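Local coordinates for protein inositol monophosphatase (Zymomonas mobilis, PDB 4N81) that probably acts as a magnesium-dependent phosphatase of the inositol monophosphatase superfamily, hydrolysing phosphate esters of small molecules, at residues A[4-9]-A[128-133]; A[99-104]-A[118-123]; A[154-159]-A[196-201]; A[206-211]-A[233-238]. All blocks are in the same frame, centred on the assembly; numbering follows the deposited sequence.

Contact 1. Residues A[4-9]-A[128-133]; sequences SAYEDD and VGVKDL
The Tyr6 ring has Asp132 OD1 near its plane at one edge, 4.2 Å from CD1, while Val130 CG1 and Lys131 CD approach it obliquely. The Val130 methyl CG1 lies 3.9 Å from Tyr6 CD1, the two side chains sliding past each other in opposite directions. Lys131 CD comes within 4.1 Å of Tyr6 OH, whose hydrogen bond is made to Glu109. A second flat group, the Asp132 carboxylate, grips one hydroxyl and one backbone N-H of the opposing turn, each oxygen through its syn lone pair: Ser4 OG donates to OD1 at 2.7 Å and Ala5 N donates to OD2 at 2.9 Å, the latter almost straight at 170°. The contact thus joins two reversals, the type I turn of Ser4 to Glu7 that leads into helix 7-24, with Tyr6 at the N-cap, and the type I turn of Val130 to Leu133 that closes the hairpin of strands 125-130 and 133-137. An alanine at Asp132 would probably leave the Ser4 hydroxyl and the Ala5 N-H without their acceptors and the helix lead-in less firmly fixed to the hairpin. With OG anti to the backbone N (chi1 -179°), Ser4 also accepts from Tyr6 N at 2.7 Å, forming an ST turn.

Contact 2. Residues A[99-104]-A[118-123]; sequences ASFGTL and INQPIH
Strands 102-104 and 118-120 run antiparallel at 153°, as two arms of the beta hairpin formed by strands 102-109 and 112-120. Thr103 and Asn119 are a hydrogen-bonded pair, with bonds of 2.9 Å in both directions (Thr103 N to Asn119 O, Asn119 N to Thr103 O), and Leu104 and Ile118 form the adjoining non-hydrogen-bonded pair. On the face that carries Leu104 and Ile118, the two side chains lie side by side, Leu104 CD2 3.6 Å from Ile118 CG1. At the end of strand 118-120, Gln120 turns its side chain back to the other segment. Its chain bends at chi2 (-52°), and its amide stands nearly upright on the Phe101 ring, the planes 83° apart, with NE2 3.4 Å above the ring centre. The same NE2 donates to Phe101 O at 2.8 Å. OE1 accepts from Ile122 N and from His123 N, the second nearly along the C=O axis. A leucine in place of Gln120 would probably leave Phe101 O and both of these N-H groups without their mates, freeing the chain after the strand to shift. Pro121 CG, 3.6 Å from Phe101 CE1, and Ile122 CG1 approach the ring obliquely. The Phe101 side chain lies about 4 Å from that of Ile88, a predicted magnesium-binding residue. His123 stacks on His123 of the second subunit, and a water in its ring plane, 3.1 Å from ND1, donates to Ala99 O at 2.8 Å.

Contact 3. Residues A[154-159]-A[196-201]; sequences LLATTS and GHCDLV
Leu154 O is gripped by two successive backbone N-H groups, Asp199 N at 2.9 Å and Leu200 N at 3.1 Å. Both bonds fall where strand 154-157 meets the start of strand 200-203, parallel neighbours in the five-stranded mixed sheet of this alpha/beta fold. Strand 154-157 sits between 180-183 and 200-203; the chain passes through helix 165-175 to the first neighbour and returns by helix 187-194 to the second, in beta-alpha-beta fashion. The ladder continues with Ala156 N donating to Leu200 O at 2.9 Å. A side chain extends the pairing at its beginning: Asp199, with CG anti to its carbonyl carbon (chi1 -58°), uses the anti lone pair of OD1 to accept from Leu154 N at 2.8 Å, in a nearly straight bond of 174°. Its other oxygen, OD2, makes a salt bridge with Arg145, so the buried carboxylate is held from more than one direction and its negative charge is probably well compensated. Leu155 and Leu200 share one face of the sheet, where their side chains cross obliquely and Leu155 CD1 reaches 3.7 Å from Leu200 CB. Ala156 and Val201 occupy the other face, covered by helix 187-194 through Asn189, Tyr190 and Leu193. Gly196 ends that helix in a Schellman motif, and His197 follows, packing with Leu154 on Gly96 of the second subunit. On the Ala156 side, just before strand 200-203, Cys198 places SG anti to its backbone N, 3.8 Å from Leu154 O and 3.9 Å from Ala156 CB.

Contact 4. Residues A[206-211]-A[233-238]; sequences LKFYDF and LNKNSV
Phe208 reaches Lys235 first with CB, 4.0 Å from Lys235 O, and its ring carbons then spread beneath the Lys235 backbone. CG, anti to the backbone N (chi1 -170°), lies 3.8 Å from Lys235 CA, which CD2 and CE1 also face. CD1 meets Asn234 O at 3.6 Å and CE2 meets Lys235 CB at 3.7 Å. At the tip, CZ lies 3.5 Å from Lys235 CA. That alpha carbon stands over the centre of the ring, 7° off its normal, making a CH-pi contact, and the two side chains cross at about a right angle. The backbone atoms the ring receives belong to a type I turn from Asn234 to Ser237, overlapped by an Asx turn in which Asn234 OD1 accepts from Asn236 N; Ser237 OG accepts from Asn234 N. Phe211, whose CE1 lies in the ring plane at the edge of Phe208, has CZ 3.7 Å from Ser237 CB and CE1 3.9 Å from Leu233 CB. Asp210, just before Phe211, is a predicted ligand of the catalytic magnesium. Its OD2 accepts from Lys207 N at 2.8 Å from above the carboxylate plane, and its OD1 lies close to the carboxylates of Asp86 and Asp89, consistent with a shared metal site.

In the fold
Contacts 2 and 4 show most directly how distant pieces of chain converge on the predicted magnesium site. They touch through Leu104 CD1, 3.4 Å from Asp210 O and 3.5 Å from Tyr209 O, and the Leu104 side chain also comes within about 4 Å of that of Asp89. Contact 3 pairs two strands of the second sheet, farther from the site, the side chain of Val201 being about 10 Å from that of Asp89; the chain then runs from strand 200-203 into the helix of contact 4. Contact 1 stands away from the site. Its strand 125-130 neighbours strand 112-120 of contact 2 in the larger sheet, although the centres of these two contacts are about 20 Å apart.

Contact 1. Residues A[4-9]-A[128-133]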
# COMPACT_ATOMS: atom_id res chain seq x y z
N SER A 4 25.22 8.82 20.32
CA SER A 4 25.62 9.36 19.02
C SER A 4 26.36 10.69 19.10
O SER A 4 26.11 11.49 19.99
CB SER A 4 24.38 9.60 18.17
OG SER A 4 24.73 10.10 16.91
N ALA A 5 27.22 10.96 18.13
CA ALA A 5 27.76 12.30 17.99
C ALA A 5 26.64 13.27 17.59
O ALA A 5 26.80 14.50 17.71
CB ALA A 5 28.88 12.33 16.96
N TYR A 6 25.54 12.72 17.06
CA TYR A 6 24.36 13.51 16.65
C TYR A 6 23.19 13.50 17.65
O TYR A 6 22.04 13.79 17.28
CB TYR A 6 23.84 13.01 15.28
CG TYR A 6 24.86 13.22 14.21
CD1 TYR A 6 25.77 12.23 13.88
CD2 TYR A 6 24.93 14.43 13.54
CE1 TYR A 6 26.73 12.42 12.91
CE2 TYR A 6 25.89 14.64 12.57
CZ TYR A 6 26.79 13.62 12.25
OH TYR A 6 27.77 13.84 11.29
N GLU A 7 23.45 13.15 18.91
CA GLU A 7 22.33 12.92 19.83
C GLU A 7 21.35 14.11 19.89
O GLU A 7 20.12 13.92 19.87
CB GLU A 7 22.92 12.69 21.24
CG GLU A 7 21.92 12.51 22.36
CD GLU A 7 22.61 12.47 23.75
OE1 GLU A 7 23.80 12.05 23.81
OE2 GLU A 7 21.97 12.86 24.77
N ASP A 8 21.89 15.33 19.93
CA ASP A 8 21.02 16.51 20.05
C ASP A 8 20.15 16.71 18.81
O ASP A 8 18.94 17.03 18.89
CB ASP A 8 21.85 17.77 20.25
CG ASP A 8 22.33 17.93 21.68
OD1 ASP A 8 21.69 17.35 22.59
OD2 ASP A 8 23.34 18.65 21.89
N ASP A 9 20.78 16.48 17.65
CA ASP A 9 20.07 16.57 16.38
C ASP A 9 19.03 15.47 16.23
O ASP A 9 17.97 15.69 15.61
CB ASP A 9 21.05 16.52 15.19
CG ASP A 9 21.97 17.75 15.13
OD1 ASP A 9 23.14 17.61 14.71
OD2 ASP A 9 21.49 18.86 15.46
N VAL A 128 14.40 5.43 12.45
CA VAL A 128 15.42 6.44 12.70
C VAL A 128 16.78 5.86 12.31
O VAL A 128 17.17 4.81 12.85
CB VAL A 128 15.50 6.82 14.19
CG1 VAL A 128 16.53 7.96 14.39
CG2 VAL A 128 14.10 7.22 14.69
N GLY A 129 17.50 6.55 11.42
CA GLY A 129 18.85 6.13 11.04
C GLY A 129 19.85 7.24 11.27
O GLY A 129 19.52 8.43 11.15
N VAL A 130 21.09 6.88 11.62
CA VAL A 130 22.10 7.89 11.92
C VAL A 130 23.45 7.26 11.58
O VAL A 130 23.63 6.03 11.75
CB VAL A 130 22.17 8.24 13.44
CG1 VAL A 130 23.11 9.42 13.69
CG2 VAL A 130 20.81 8.51 14.03
N LYS A 131 24.40 8.10 11.20
CA LYS A 131 25.65 7.65 10.63
C LYS A 131 26.39 6.72 11.61
O LYS A 131 27.07 5.80 11.19
CB LYS A 131 26.50 8.92 10.37
CG LYS A 131 27.97 8.72 10.11
CD LYS A 131 28.64 10.08 9.90
CE LYS A 131 30.12 9.95 9.55
NZ LYS A 131 30.64 11.25 9.00
N ASP A 132 26.23 6.95 12.90
CA ASP A 132 27.07 6.21 13.86
C ASP A 132 26.30 5.23 14.78
O ASP A 132 26.80 4.83 15.82
CB ASP A 132 28.02 7.14 14.66
CG ASP A 132 27.29 8.27 15.40
OD1 ASP A 132 26.04 8.32 15.40
OD2 ASP A 132 27.98 9.11 16.02
N LEU A 133 25.06 4.91 14.43
CA LEU A 133 24.28 3.98 15.23
C LEU A 133 23.51 3.02 14.33
O LEU A 133 23.24 3.34 13.17
CB LEU A 133 23.26 4.71 16.10
CG LEU A 133 23.68 5.19 17.49
CD1 LEU A 133 24.72 4.28 18.16
CD2 LEU A 133 24.22 6.51 17.28

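Contact 2. Residues A[99-104]-A[118-123]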
# COMPACT_ATOMS: atom_id res chain seq x y z
N ALA A 99 -2.28 4.87 4.07
CA ALA A 99 -1.33 5.25 5.14
C ALA A 99 0.06 4.66 4.85
O ALA A 99 0.75 4.16 5.75
CB ALA A 99 -1.84 4.75 6.49
N SER A 100 0.46 4.68 3.59
CA SER A 100 1.87 4.36 3.27
C SER A 100 2.75 5.61 3.18
O SER A 100 3.96 5.48 2.98
CB SER A 100 1.94 3.64 1.91
OG SER A 100 1.32 4.48 0.91
N PHE A 101 2.16 6.81 3.23
CA PHE A 101 2.95 8.02 3.13
C PHE A 101 3.77 8.21 4.40
O PHE A 101 3.44 7.64 5.42
CB PHE A 101 2.08 9.27 2.90
CG PHE A 101 1.28 9.66 4.09
CD1 PHE A 101 1.76 10.59 5.01
CD2 PHE A 101 0.03 9.10 4.31
CE1 PHE A 101 1.01 10.94 6.12
CE2 PHE A 101 -0.70 9.41 5.43
CZ PHE A 101 -0.21 10.36 6.34
N GLY A 102 4.85 9.01 4.33
CA GLY A 102 5.61 9.32 5.56
C GLY A 102 6.20 10.72 5.55
O GLY A 102 6.46 11.31 4.49
N THR A 103 6.42 11.27 6.74
CA THR A 103 7.19 12.50 6.84
C THR A 103 8.65 12.06 6.80
O THR A 103 9.07 11.16 7.53
CB THR A 103 6.90 13.16 8.19
OG1 THR A 103 5.52 13.57 8.22
CG2 THR A 103 7.84 14.40 8.42
N LEU A 104 9.46 12.72 5.97
CA LEU A 104 10.90 12.45 5.95
C LEU A 104 11.63 13.66 6.50
O LEU A 104 11.37 14.79 6.05
CB LEU A 104 11.36 12.23 4.50
CG LEU A 104 10.62 11.15 3.71
CD1 LEU A 104 11.24 10.94 2.31
CD2 LEU A 104 10.72 9.84 4.51
N ILE A 118 11.93 8.40 8.99
CA ILE A 118 10.66 8.22 8.28
C ILE A 118 9.60 8.09 9.37
O ILE A 118 9.72 7.23 10.24
CB ILE A 118 10.58 6.88 7.48
CG1 ILE A 118 11.64 6.83 6.33
CG2 ILE A 118 9.17 6.71 6.89
CD1 ILE A 118 11.96 5.32 5.88
N ASN A 119 8.55 8.91 9.30
CA ASN A 119 7.49 8.76 10.28
C ASN A 119 6.15 8.61 9.62
O ASN A 119 5.74 9.49 8.87
CB ASN A 119 7.43 9.98 11.21
CG ASN A 119 6.44 9.76 12.37
OD1 ASN A 119 6.64 8.87 13.19
ND2 ASN A 119 5.36 10.55 12.42
N GLN A 120 5.43 7.54 9.97
CA GLN A 120 4.08 7.33 9.44
C GLN A 120 3.20 7.77 10.58
O GLN A 120 3.09 7.07 11.60
CB GLN A 120 3.89 5.81 9.16
CG GLN A 120 2.93 5.56 7.96
CD GLN A 120 1.61 6.31 8.13
OE1 GLN A 120 0.94 6.18 9.15
NE2 GLN A 120 1.25 7.12 7.15
N PRO A 121 2.53 8.94 10.41
CA PRO A 121 1.84 9.52 11.58
C PRO A 121 0.48 8.91 11.85
O PRO A 121 -0.08 9.20 12.91
CB PRO A 121 1.71 11.00 11.21
CG PRO A 121 1.67 10.99 9.64
CD PRO A 121 2.65 9.89 9.29
N ILE A 122 -0.06 8.10 10.92
CA ILE A 122 -1.38 7.52 11.18
C ILE A 122 -1.21 6.27 12.04
O ILE A 122 -1.87 6.11 13.07
CB ILE A 122 -2.11 7.16 9.84
CG1 ILE A 122 -2.11 8.39 8.90
CG2 ILE A 122 -3.57 6.64 10.11
CD1 ILE A 122 -2.66 9.70 9.56
N HIS A 123 -0.31 5.39 11.62
CA HIS A 123 -0.06 4.16 12.42
C HIS A 123 1.06 4.21 13.42
O HIS A 123 1.32 3.24 14.13
CB HIS A 123 -0.04 2.94 11.50
CG HIS A 123 -1.39 2.73 10.88
ND1 HIS A 123 -1.60 2.59 9.53
CD2 HIS A 123 -2.63 2.76 11.46
CE1 HIS A 123 -2.90 2.48 9.30
NE2 HIS A 123 -3.54 2.60 10.45
O HOH W 1 0.93 2.25 7.77
O HOH W 2 5.08 12.99 10.88

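Contact 3. Residues A[154-159]-A[196-201]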
# COMPACT_ATOMS: atom_id res chain seq x y z
N LEU A 154 12.31 -10.13 -3.42
CA LEU A 154 11.13 -9.29 -3.58
C LEU A 154 11.57 -7.87 -3.90
O LEU A 154 12.36 -7.29 -3.17
CB LEU A 154 10.35 -9.26 -2.28
CG LEU A 154 9.08 -8.43 -2.23
CD1 LEU A 154 8.20 -8.79 -3.39
CD2 LEU A 154 8.34 -8.86 -0.94
N LEU A 155 11.06 -7.34 -5.03
CA LEU A 155 11.45 -6.04 -5.57
C LEU A 155 10.24 -5.13 -5.34
O LEU A 155 9.12 -5.58 -5.46
CB LEU A 155 11.64 -6.17 -7.09
CG LEU A 155 11.84 -4.90 -7.96
CD1 LEU A 155 13.14 -4.15 -7.55
CD2 LEU A 155 11.91 -5.35 -9.46
N ALA A 156 10.45 -3.85 -5.07
CA ALA A 156 9.31 -2.94 -4.97
C ALA A 156 9.65 -1.70 -5.75
O ALA A 156 10.84 -1.32 -5.89
CB ALA A 156 9.08 -2.52 -3.46
N THR A 157 8.60 -1.04 -6.23
CA THR A 157 8.79 0.31 -6.80
C THR A 157 7.44 1.04 -6.71
O THR A 157 6.40 0.37 -6.62
CB THR A 157 9.23 0.31 -8.27
OG1 THR A 157 9.76 1.62 -8.61
CG2 THR A 157 8.05 -0.05 -9.24
N THR A 158 7.45 2.37 -6.69
CA THR A 158 6.16 3.04 -6.48
C THR A 158 5.27 2.85 -7.71
O THR A 158 4.08 2.52 -7.58
CB THR A 158 6.36 4.56 -6.18
OG1 THR A 158 7.04 4.66 -4.91
CG2 THR A 158 4.98 5.24 -6.08
N SER A 159 5.85 3.06 -8.90
CA SER A 159 5.09 2.84 -10.15
C SER A 159 6.00 2.66 -11.36
O SER A 159 6.93 3.42 -11.52
CB SER A 159 4.13 4.04 -10.41
OG SER A 159 3.50 3.89 -11.70
N GLY A 196 13.63 -5.76 6.83
CA GLY A 196 13.84 -7.14 6.36
C GLY A 196 12.66 -7.82 5.65
O GLY A 196 12.56 -9.07 5.65
N HIS A 197 11.72 -7.03 5.13
CA HIS A 197 10.55 -7.62 4.41
C HIS A 197 10.56 -7.37 2.92
O HIS A 197 9.65 -7.80 2.21
CB HIS A 197 9.25 -7.03 5.00
CG HIS A 197 9.15 -7.18 6.48
ND1 HIS A 197 9.21 -8.42 7.10
CD2 HIS A 197 8.98 -6.27 7.46
CE1 HIS A 197 9.11 -8.25 8.41
NE2 HIS A 197 8.95 -6.96 8.66
N CYS A 198 11.62 -6.71 2.41
CA CYS A 198 11.68 -6.40 0.98
C CYS A 198 13.18 -6.56 0.62
O CYS A 198 14.00 -6.27 1.49
CB CYS A 198 11.27 -4.87 0.79
SG CYS A 198 11.18 -4.49 -0.86
N ASP A 199 13.57 -6.97 -0.60
CA ASP A 199 15.02 -7.12 -0.87
C ASP A 199 15.62 -6.05 -1.74
O ASP A 199 16.81 -5.77 -1.62
CB ASP A 199 15.30 -8.48 -1.54
CG ASP A 199 14.79 -9.65 -0.66
OD1 ASP A 199 13.79 -10.29 -1.01
OD2 ASP A 199 15.35 -9.81 0.45
N LEU A 200 14.82 -5.50 -2.65
CA LEU A 200 15.32 -4.46 -3.57
C LEU A 200 14.24 -3.40 -3.74
O LEU A 200 13.05 -3.72 -3.79
CB LEU A 200 15.57 -5.10 -4.97
CG LEU A 200 16.77 -6.06 -5.00
CD1 LEU A 200 16.77 -6.91 -6.32
CD2 LEU A 200 18.10 -5.31 -4.92
N VAL A 201 14.66 -2.14 -3.83
CA VAL A 201 13.77 -1.11 -4.31
C VAL A 201 14.55 -0.38 -5.42
O VAL A 201 15.70 -0.05 -5.22
CB VAL A 201 13.46 -0.09 -3.20
CG1 VAL A 201 12.47 0.99 -3.74
CG2 VAL A 201 12.86 -0.78 -1.97

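Contact 4. Residues A[206-211]-A[233-238]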
# COMPACT_ATOMS: atom_id res chain seq x y z
N LEU A 206 13.33 10.63 -8.43
CA LEU A 206 13.17 11.21 -7.07
C LEU A 206 13.91 12.56 -6.91
O LEU A 206 14.93 12.81 -7.60
CB LEU A 206 13.74 10.24 -6.01
CG LEU A 206 12.80 9.09 -5.58
CD1 LEU A 206 12.30 8.27 -6.68
CD2 LEU A 206 13.56 8.22 -4.58
N LYS A 207 13.37 13.43 -6.04
CA LYS A 207 14.03 14.67 -5.62
C LYS A 207 14.84 14.37 -4.37
O LYS A 207 14.55 13.38 -3.74
CB LYS A 207 12.97 15.74 -5.31
CG LYS A 207 12.04 15.97 -6.51
CD LYS A 207 12.82 16.51 -7.69
CE LYS A 207 11.92 16.71 -8.95
NZ LYS A 207 11.80 15.48 -9.83
N PHE A 208 15.78 15.23 -3.98
CA PHE A 208 16.60 14.95 -2.79
C PHE A 208 15.72 14.83 -1.52
O PHE A 208 16.00 14.02 -0.61
CB PHE A 208 17.68 16.05 -2.60
CG PHE A 208 18.73 15.72 -1.53
CD1 PHE A 208 19.30 14.46 -1.45
CD2 PHE A 208 19.17 16.70 -0.65
CE1 PHE A 208 20.29 14.16 -0.48
CE2 PHE A 208 20.18 16.43 0.31
CZ PHE A 208 20.74 15.16 0.40
N TYR A 209 14.61 15.57 -1.49
CA TYR A 209 13.66 15.52 -0.38
C TYR A 209 13.13 14.10 -0.23
O TYR A 209 12.71 13.71 0.86
CB TYR A 209 12.38 16.36 -0.70
CG TYR A 209 12.61 17.77 -1.08
CD1 TYR A 209 12.74 18.77 -0.09
CD2 TYR A 209 12.70 18.14 -2.41
CE1 TYR A 209 12.95 20.10 -0.42
CE2 TYR A 209 12.92 19.47 -2.75
CZ TYR A 209 13.04 20.46 -1.76
OH TYR A 209 13.25 21.79 -2.13
N ASP A 210 13.06 13.38 -1.33
CA ASP A 210 12.47 12.04 -1.28
C ASP A 210 13.42 10.93 -0.82
O ASP A 210 12.93 9.88 -0.46
CB ASP A 210 11.96 11.61 -2.67
CG ASP A 210 10.96 12.62 -3.30
OD1 ASP A 210 10.13 13.20 -2.56
OD2 ASP A 210 11.03 12.80 -4.54
N PHE A 211 14.75 11.13 -0.85
CA PHE A 211 15.68 10.03 -0.49
C PHE A 211 16.74 10.34 0.56
O PHE A 211 17.37 9.40 1.14
CB PHE A 211 16.33 9.37 -1.75
CG PHE A 211 17.17 10.31 -2.58
CD1 PHE A 211 18.51 10.54 -2.25
CD2 PHE A 211 16.64 10.95 -3.69
CE1 PHE A 211 19.32 11.38 -3.04
CE2 PHE A 211 17.43 11.79 -4.47
CZ PHE A 211 18.77 12.01 -4.15
N LEU A 233 24.67 8.46 -2.94
CA LEU A 233 23.63 9.42 -3.21
C LEU A 233 23.99 10.65 -2.40
O LEU A 233 24.49 10.55 -1.27
CB LEU A 233 22.29 8.86 -2.75
CG LEU A 233 21.82 7.65 -3.56
CD1 LEU A 233 20.64 6.89 -2.92
CD2 LEU A 233 21.42 8.18 -4.99
N ASN A 234 23.77 11.81 -2.99
CA ASN A 234 24.07 13.06 -2.33
C ASN A 234 23.10 14.13 -2.77
O ASN A 234 22.18 13.86 -3.57
CB ASN A 234 25.55 13.47 -2.45
CG ASN A 234 25.97 13.86 -3.86
OD1 ASN A 234 25.15 14.22 -4.70
ND2 ASN A 234 27.30 13.82 -4.10
N LYS A 235 23.30 15.34 -2.27
CA LYS A 235 22.34 16.42 -2.43
C LYS A 235 22.10 16.70 -3.90
O LYS A 235 21.05 17.22 -4.30
CB LYS A 235 22.92 17.69 -1.78
CG LYS A 235 22.11 18.94 -2.10
CD LYS A 235 22.77 20.27 -1.63
CE LYS A 235 22.26 21.44 -2.51
NZ LYS A 235 22.53 22.79 -1.98
N ASN A 236 23.08 16.36 -4.70
CA ASN A 236 22.98 16.60 -6.11
C ASN A 236 22.62 15.46 -7.08
O ASN A 236 22.57 15.68 -8.29
CB ASN A 236 24.23 17.31 -6.54
CG ASN A 236 23.92 18.70 -6.90
OD1 ASN A 236 23.52 19.54 -6.02
ND2 ASN A 236 23.95 18.95 -8.22
N SER A 237 22.35 14.27 -6.52
CA SER A 237 21.96 13.11 -7.29
C SER A 237 20.63 13.37 -8.06
O SER A 237 19.69 14.02 -7.55
CB SER A 237 21.79 11.92 -6.37
OG SER A 237 23.06 11.63 -5.75
N VAL A 238 20.57 12.87 -9.29
CA VAL A 238 19.41 13.09 -10.15
C VAL A 238 18.20 12.27 -9.76
O VAL A 238 17.10 12.53 -10.24
CB VAL A 238 19.73 12.85 -11.65
CG1 VAL A 238 20.90 13.76 -12.06
CG2 VAL A 238 20.05 11.38 -11.86
O HOH W 3 16.99 14.64 -7.63
O HOH W 4 14.45 14.11 -10.38